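Local coordinates for protein structure-specific endonuclease subunit SLX4 (Thielavia terrestris, PDB 6SEI) that probably serves as the regulatory subunit of the SLX1-SLX4 endonuclease, which cuts branched DNA structures during repair and recombination, at residues I23-A26 / V27-P31; D55-A58 / W59-G63; Q64-V68 / G69-E73. All blocks are in the same frame, centred on the assembly; numbering follows the deposited sequence.

Interaction 1. Residues I23-A26 / V27-P31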
loop_
_atom_site.group_PDB
_atom_site.type_symbol
_atom_site.label_atom_id
_atom_site.label_comp_id
_atom_site.label_asym_id
_atom_site.label_seq_id
_atom_site.Cartn_x
_atom_site.Cartn_y
_atom_site.Cartn_z
ATOM N N ILE B 23 -23.831 4.972 38.341
ATOM C CA ILE B 23 -23.097 6.221 38.513
ATOM C C ILE B 23 -23.738 7.330 37.690
ATOM O O ILE B 23 -23.913 8.458 38.169
ATOM C CB ILE B 23 -21.614 6.036 38.142
ATOM C CG1 ILE B 23 -20.978 4.928 38.978
ATOM C CG2 ILE B 23 -20.853 7.339 38.329
ATOM C CD1 ILE B 23 -19.605 4.539 38.497
ATOM N N THR B 24 -24.092 7.030 36.439
ATOM C CA THR B 24 -24.745 8.021 35.591
ATOM C C THR B 24 -26.017 8.540 36.244
ATOM O O THR B 24 -26.191 9.751 36.413
ATOM C CB THR B 24 -25.048 7.415 34.220
ATOM O OG1 THR B 24 -23.846 6.853 33.676
ATOM C CG2 THR B 24 -25.583 8.476 33.266
ATOM N N GLN B 25 -26.909 7.630 36.646
ATOM C CA GLN B 25 -28.165 8.053 37.256
ATOM C C GLN B 25 -27.920 8.841 38.536
ATOM O O GLN B 25 -28.622 9.820 38.812
ATOM C CB GLN B 25 -29.050 6.840 37.529
ATOM C CG GLN B 25 -30.535 7.120 37.377
ATOM C CD GLN B 25 -31.003 7.051 35.927
ATOM O OE1 GLN B 25 -30.554 7.822 35.072
ATOM N NE2 GLN B 25 -31.910 6.119 35.644
ATOM N N ALA B 26 -26.917 8.445 39.322
ATOM C CA ALA B 26 -26.605 9.176 40.546
ATOM C C ALA B 26 -26.223 10.620 40.240
ATOM O O ALA B 26 -26.749 11.559 40.851
ATOM C CB ALA B 26 -25.486 8.466 41.312
ATOM N N VAL B 27 -25.308 10.814 39.286
ATOM C CA VAL B 27 -24.889 12.159 38.900
ATOM C C VAL B 27 -26.058 12.928 38.293
ATOM O O VAL B 27 -26.336 14.072 38.668
ATOM C CB VAL B 27 -23.702 12.084 37.921
ATOM C CG1 VAL B 27 -23.297 13.473 37.457
ATOM C CG2 VAL B 27 -22.524 11.359 38.552
ATOM N N VAL B 28 -26.772 12.296 37.360
ATOM C CA VAL B 28 -27.713 13.009 36.503
ATOM C C VAL B 28 -28.950 13.469 37.273
ATOM O O VAL B 28 -29.482 14.557 37.012
ATOM C CB VAL B 28 -28.078 12.109 35.306
ATOM C CG1 VAL B 28 -29.442 12.453 34.746
ATOM C CG2 VAL B 28 -27.018 12.222 34.227
ATOM N N THR B 29 -29.421 12.674 38.233
ATOM C CA THR B 29 -30.687 12.943 38.903
ATOM C C THR B 29 -30.535 13.744 40.192
ATOM O O THR B 29 -31.542 14.029 40.848
ATOM C CB THR B 29 -31.419 11.630 39.201
ATOM O OG1 THR B 29 -30.668 10.866 40.151
ATOM C CG2 THR B 29 -31.595 10.818 37.928
ATOM N N ALA B 30 -29.317 14.107 40.577
ATOM C CA ALA B 30 -29.150 14.963 41.737
ATOM C C ALA B 30 -29.736 16.345 41.446
ATOM O O ALA B 30 -29.746 16.790 40.294
ATOM C CB ALA B 30 -27.675 15.084 42.107
ATOM N N PRO B 31 -30.250 17.034 42.468
ATOM C CA PRO B 31 -30.813 18.371 42.239
ATOM C C PRO B 31 -29.764 19.343 41.716
ATOM O O PRO B 31 -28.570 19.227 42.006
ATOM C CB PRO B 31 -31.331 18.788 43.624
ATOM C CG PRO B 31 -30.678 17.861 44.590
ATOM C CD PRO B 31 -30.462 16.579 43.852
#

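Interaction 2. Residues D55-A58 / W59-G63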
loop_
_atom_site.group_PDB
_atom_site.type_symbol
_atom_site.label_atom_id
_atom_site.label_comp_id
_atom_site.label_asym_id
_atom_site.label_seq_id
_atom_site.Cartn_x
_atom_site.Cartn_y
_atom_site.Cartn_z
ATOM N N ASP B 55 -12.845 13.461 44.770
ATOM C CA ASP B 55 -13.969 14.283 45.203
ATOM C C ASP B 55 -15.295 13.700 44.732
ATOM O O ASP B 55 -16.212 13.497 45.535
ATOM C CB ASP B 55 -13.797 15.711 44.692
ATOM C CG ASP B 55 -12.751 16.480 45.463
ATOM O OD1 ASP B 55 -12.313 15.983 46.522
ATOM O OD2 ASP B 55 -12.367 17.579 45.014
ATOM N N LEU B 56 -15.420 13.432 43.430
ATOM C CA LEU B 56 -16.626 12.772 42.938
ATOM C C LEU B 56 -16.747 11.363 43.506
ATOM O O LEU B 56 -17.854 10.906 43.817
ATOM C CB LEU B 56 -16.628 12.735 41.409
ATOM C CG LEU B 56 -17.821 12.001 40.788
ATOM C CD1 LEU B 56 -19.114 12.763 41.040
ATOM C CD2 LEU B 56 -17.613 11.757 39.302
ATOM N N THR B 57 -15.616 10.664 43.649
ATOM C CA THR B 57 -15.623 9.330 44.241
ATOM C C THR B 57 -16.236 9.355 45.635
ATOM O O THR B 57 -17.119 8.549 45.954
ATOM C CB THR B 57 -14.200 8.773 44.290
ATOM O OG1 THR B 57 -13.571 8.959 43.019
ATOM C CG2 THR B 57 -14.211 7.292 44.639
ATOM N N ALA B 58 -15.778 10.278 46.482
ATOM C CA ALA B 58 -16.312 10.373 47.836
ATOM C C ALA B 58 -17.791 10.740 47.822
ATOM O O ALA B 58 -18.568 10.241 48.645
ATOM C CB ALA B 58 -15.515 11.399 48.641
ATOM N N TRP B 59 -18.198 11.599 46.884
ATOM C CA TRP B 59 -19.588 12.044 46.827
ATOM C C TRP B 59 -20.529 10.898 46.472
ATOM O O TRP B 59 -21.640 10.813 47.006
ATOM C CB TRP B 59 -19.723 13.183 45.819
ATOM C CG TRP B 59 -21.105 13.743 45.702
ATOM C CD1 TRP B 59 -21.711 14.615 46.559
ATOM C CD2 TRP B 59 -22.053 13.482 44.658
ATOM N NE1 TRP B 59 -22.980 14.911 46.116
ATOM C CE2 TRP B 59 -23.215 14.227 44.952
ATOM C CE3 TRP B 59 -22.035 12.690 43.506
ATOM C CZ2 TRP B 59 -24.344 14.205 44.136
ATOM C CZ3 TRP B 59 -23.161 12.667 42.697
ATOM C CH2 TRP B 59 -24.297 13.424 43.014
ATOM N N LEU B 60 -20.103 10.009 45.571
ATOM C CA LEU B 60 -20.955 8.895 45.167
ATOM C C LEU B 60 -21.146 7.892 46.299
ATOM O O LEU B 60 -22.218 7.289 46.417
ATOM C CB LEU B 60 -20.365 8.202 43.940
ATOM C CG LEU B 60 -20.341 8.994 42.631
ATOM C CD1 LEU B 60 -19.258 8.466 41.706
ATOM C CD2 LEU B 60 -21.696 8.948 41.942
ATOM N N ASN B 61 -20.130 7.703 47.135
ATOM C CA ASN B 61 -20.196 6.747 48.230
ATOM C C ASN B 61 -20.772 7.343 49.507
ATOM O O ASN B 61 -20.851 6.639 50.519
ATOM C CB ASN B 61 -18.804 6.173 48.511
ATOM C CG ASN B 61 -18.231 5.433 47.323
ATOM O OD1 ASN B 61 -18.940 4.699 46.634
ATOM N ND2 ASN B 61 -16.939 5.625 47.073
ATOM N N SER B 62 -21.171 8.617 49.487
ATOM C CA SER B 62 -21.753 9.286 50.643
ATOM C C SER B 62 -23.278 9.313 50.592
ATOM O O SER B 62 -23.899 10.265 51.076
ATOM C CB SER B 62 -21.205 10.708 50.764
ATOM O OG SER B 62 -19.825 10.705 51.075
ATOM N N GLY B 63 -23.892 8.290 50.007
ATOM C CA GLY B 63 -25.337 8.182 49.924
ATOM C C GLY B 63 -25.897 8.193 48.520
ATOM O O GLY B 63 -27.064 7.820 48.334
#

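Interaction 3. Residues Q64-V68 / G69-E73. With CA (calcium ion), chain H.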
loop_
_atom_site.group_PDB
_atom_site.type_symbol
_atom_site.label_atom_id
_atom_site.label_comp_id
_atom_site.label_asym_id
_atom_site.label_seq_id
_atom_site.Cartn_x
_atom_site.Cartn_y
_atom_site.Cartn_z
ATOM N N GLN B 64 -25.114 8.584 47.514
ATOM C CA GLN B 64 -25.658 8.767 46.172
ATOM C C GLN B 64 -25.966 7.433 45.504
ATOM O O GLN B 64 -27.062 7.237 44.963
ATOM C CB GLN B 64 -24.682 9.578 45.326
ATOM C CG GLN B 64 -25.046 11.035 45.215
ATOM C CD GLN B 64 -25.544 11.624 46.519
ATOM O OE1 GLN B 64 -26.735 11.908 46.673
ATOM N NE2 GLN B 64 -24.631 11.814 47.468
ATOM N N LEU B 65 -25.001 6.509 45.507
ATOM C CA LEU B 65 -25.242 5.195 44.921
ATOM C C LEU B 65 -26.373 4.479 45.644
ATOM O O LEU B 65 -27.217 3.835 45.011
ATOM C CB LEU B 65 -23.961 4.360 44.960
ATOM C CG LEU B 65 -22.778 4.907 44.158
ATOM C CD1 LEU B 65 -21.502 4.153 44.487
ATOM C CD2 LEU B 65 -23.073 4.846 42.669
ATOM N N ASP B 66 -26.403 4.588 46.975
ATOM C CA ASP B 66 -27.499 4.021 47.753
ATOM C C ASP B 66 -28.829 4.654 47.365
ATOM O O ASP B 66 -29.867 3.981 47.349
ATOM C CB ASP B 66 -27.221 4.219 49.243
ATOM C CG ASP B 66 -28.097 3.357 50.126
ATOM O OD1 ASP B 66 -28.655 2.356 49.626
ATOM O OD2 ASP B 66 -28.226 3.685 51.325
ATOM N N ARG B 67 -28.815 5.949 47.049
ATOM C CA ARG B 67 -30.038 6.641 46.659
ATOM C C ARG B 67 -30.637 6.036 45.395
ATOM O O ARG B 67 -31.844 5.783 45.325
ATOM C CB ARG B 67 -29.743 8.128 46.457
ATOM C CG ARG B 67 -30.966 9.011 46.402
ATOM C CD ARG B 67 -30.586 10.418 45.986
ATOM N NE ARG B 67 -30.432 10.548 44.538
ATOM C CZ ARG B 67 -29.305 10.913 43.935
ATOM N NH1 ARG B 67 -28.222 11.181 44.654
ATOM N NH2 ARG B 67 -29.259 11.009 42.613
ATOM N N VAL B 68 -29.800 5.789 44.388
ATOM C CA VAL B 68 -30.265 5.295 43.098
ATOM C C VAL B 68 -30.228 3.771 43.067
ATOM O O VAL B 68 -30.219 3.162 41.992
ATOM C CB VAL B 68 -29.435 5.893 41.948
ATOM C CG1 VAL B 68 -29.592 7.409 41.919
ATOM C CG2 VAL B 68 -27.971 5.508 42.085
ATOM N N GLY B 69 -30.198 3.146 44.241
ATOM C CA GLY B 69 -30.419 1.718 44.341
ATOM C C GLY B 69 -29.206 0.829 44.194
ATOM O O GLY B 69 -29.358 -0.335 43.804
ATOM N N TYR B 70 -28.010 1.321 44.504
ATOM C CA TYR B 70 -26.791 0.519 44.422
ATOM C C TYR B 70 -26.138 0.475 45.800
ATOM O O TYR B 70 -25.533 1.456 46.244
ATOM C CB TYR B 70 -25.831 1.074 43.372
ATOM C CG TYR B 70 -24.522 0.320 43.296
ATOM C CD1 TYR B 70 -24.477 -0.985 42.821
ATOM C CD2 TYR B 70 -23.335 0.909 43.705
ATOM C CE1 TYR B 70 -23.283 -1.678 42.754
ATOM C CE2 TYR B 70 -22.138 0.225 43.643
ATOM C CZ TYR B 70 -22.115 -1.069 43.168
ATOM O OH TYR B 70 -20.919 -1.751 43.106
ATOM N N ASP B 71 -26.273 -0.664 46.475
ATOM C CA ASP B 71 -25.532 -0.926 47.702
ATOM C C ASP B 71 -24.148 -1.439 47.331
ATOM O O ASP B 71 -24.022 -2.434 46.610
ATOM C CB ASP B 71 -26.271 -1.941 48.570
ATOM C CG ASP B 71 -27.758 -1.668 48.644
ATOM O OD1 ASP B 71 -28.163 -0.517 48.379
ATOM O OD2 ASP B 71 -28.523 -2.602 48.965
ATOM N N GLY B 72 -23.122 -0.762 47.808
ATOM C CA GLY B 72 -21.749 -1.077 47.462
ATOM C C GLY B 72 -20.950 0.199 47.282
ATOM O O GLY B 72 -21.489 1.285 47.072
ATOM N N GLU B 73 -19.634 0.061 47.365
ATOM C CA GLU B 73 -18.730 1.197 47.281
ATOM C C GLU B 73 -18.073 1.247 45.909
ATOM O O GLU B 73 -17.782 0.208 45.307
ATOM C CB GLU B 73 -17.665 1.125 48.376
ATOM C CG GLU B 73 -18.200 1.420 49.772
ATOM C CD GLU B 73 -17.387 2.478 50.496
ATOM O OE1 GLU B 73 -16.157 2.291 50.634
ATOM O OE2 GLU B 73 -17.978 3.499 50.918
HETATM CA CA CA H . -29.857 0.089 49.957
HETATM O O HOH W 1 -28.878 0.942 51.906
#

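Interaction 1. Residues I23-A26 / V27-P31
Ile23 O accepts from Val27 N, one helical turn further on, at 3.0 Å, and the bond is nearly straight, with 171° at the hydrogen. In the same way Thr24 O accepts from Val28 N at 2.8 Å. Gln25 O accepts from Thr29 N at 3.0 Å.

Gln25 O has a second donor. Thr29 OG1 reaches it at 2.7 Å, so one carbonyl is gripped by both the amide and the hydroxyl of Thr29. The two donors come from opposite faces of the carbonyl plane. The torsion of Thr29 explains the reach: chi1 of 66° sets OG1 between the backbone N and the carbonyl carbon, folded back over the preceding turn. A threonine hydroxyl bound to the carbonyl four residues earlier is a familiar feature of helices. Here it falls in the last turn of helix 12-29, in the helical C-terminal part of SLX4. The same hydroxyl also meets Arg67 NH2, which binds Ala26 O as well.

The side chains of Thr24 and Val28 run side by side and point the same way, touching through methyls, CG2 to CG2, at 4.1 Å. Thr24 OG1 turns to Phe20 O and to Trp82 NE1. Gln25 crosses Thr29 at an angle, its CG lying 3.9 Å from Thr29 CG2. On the buried side, Ile23 CG2 and Val27 CG2 approach loosely at 4.4 Å. Ile23 and Ala26 pack there on Leu60. Val27 packs on His42 and Met45, while Val28 also meets an apolar side chain of another protein chain.

Interaction 2. Residues D55-A58 / W59-G63
Trp59, Leu56 and Ala58 bury the most surface in this pair of turns. Trp59 N donates to Asp55 O at 3.1 Å, and Leu60 N donates to Leu56 O at 3.0 Å. These are ordinary helical bonds.

The indole of Trp59 extends with CG anti to the backbone N (chi1 -179°). Leu56 has CG placed in the same way, and the two side chains slant across each other. The touching branch of Leu56 is CD1, which lies 3.8 Å from Trp59 CE3 and meets the ring obliquely. The indole also meets the ring of Trp41, with the two planes at about 55°, and packs on Ala30.

Leu60 slants across Leu56 as well: Leu56 CG is 3.9 Å from Leu60 CD1. Both leucines are buried. Both pack on Val79 of helix 76-85; Leu56 also meets Met45, and Leu60 also meets Ile23 and Ala26.

Ala58 contributes its carbonyl. Ser62 OG donates to Ala58 O at 2.8 Å, from above the carbonyl plane (37° out of it). Ser62 OG lies beside its own backbone N, anti to the carbonyl carbon, which turns it back along the helix. Asn61 N is shared between two weak bonds, to Thr57 O and to Ala58 O, each at 3.3 Å. The Asn61 side chain lies alongside Thr57. Its OD1 accepts from Val74 N, in the loop ahead of helix 76-85.

Ser62 N makes a weak bond to Trp59 O. The turn widens to a pi type at 60-63, and the helix is kinked there. A regular helix thus passes into a pi-type turn, within helix 53-67 of the helical Slx4 domain.

Interaction 3. Residues Q64-V68 / G69-E73
The Tyr70 ring meets Leu65 at its edge: Leu65 CB lies in the ring plane, 3.7 Å from Tyr70 CD2. The two side chains run alongside each other, and Tyr70 also meets the ring of Tyr22, the planes about 30° apart. The guanidinium of Arg67, tied through NH2 to Thr29, has Gln64 O on one face, off toward the rim, and Gln64 CD at its edge.

A Schellman motif ends helix 53-67 here. Gly69, at positive phi, is its C-prime residue. Tyr70 N donates to Leu65 O at 2.7 Å, and Gly69 N makes a weak bond to Asp66 O at 3.2 Å.

The reversal brings Asp71 back beside Asp66, which lies in the last helical turn. Their carboxylate planes stand 81° apart, and OD1 of each binds a calcium ion. Such shared binding probably offsets the repulsion between the two acids. With CG anti to the backbone N (chi1 -165°), Asp66 carries its OD1 to the ion. A water also binds the ion. The calcium ion is 2.6 Å from Asp66 OD1, 2.4 Å from Asp71 OD1 and 2.3 Å from the water oxygen.

The three contacts follow one another along the chain; none nests in or crosses another, and none closes a long loop. Interaction 1 lies in the C-terminal part of helix 12-29 and the residues after it. Interactions 2 and 3 share helix 53-67: its middle turns and its C-terminal end. They join where Leu60 O probably accepts from Leu65 N, five residues on, and Trp59 O from Gln64 NE2. Helix 53-67 packs on helix 12-29 through Leu60 (CD2 3.9 Å from Ala26 CB), and Trp59 meets Ala30 just after that helix, tying interaction 2 to interaction 1. Val68, just past helix 53-67, and Arg67 tie in interaction 3. The loop of 69-73 then leads towards helix 76-85.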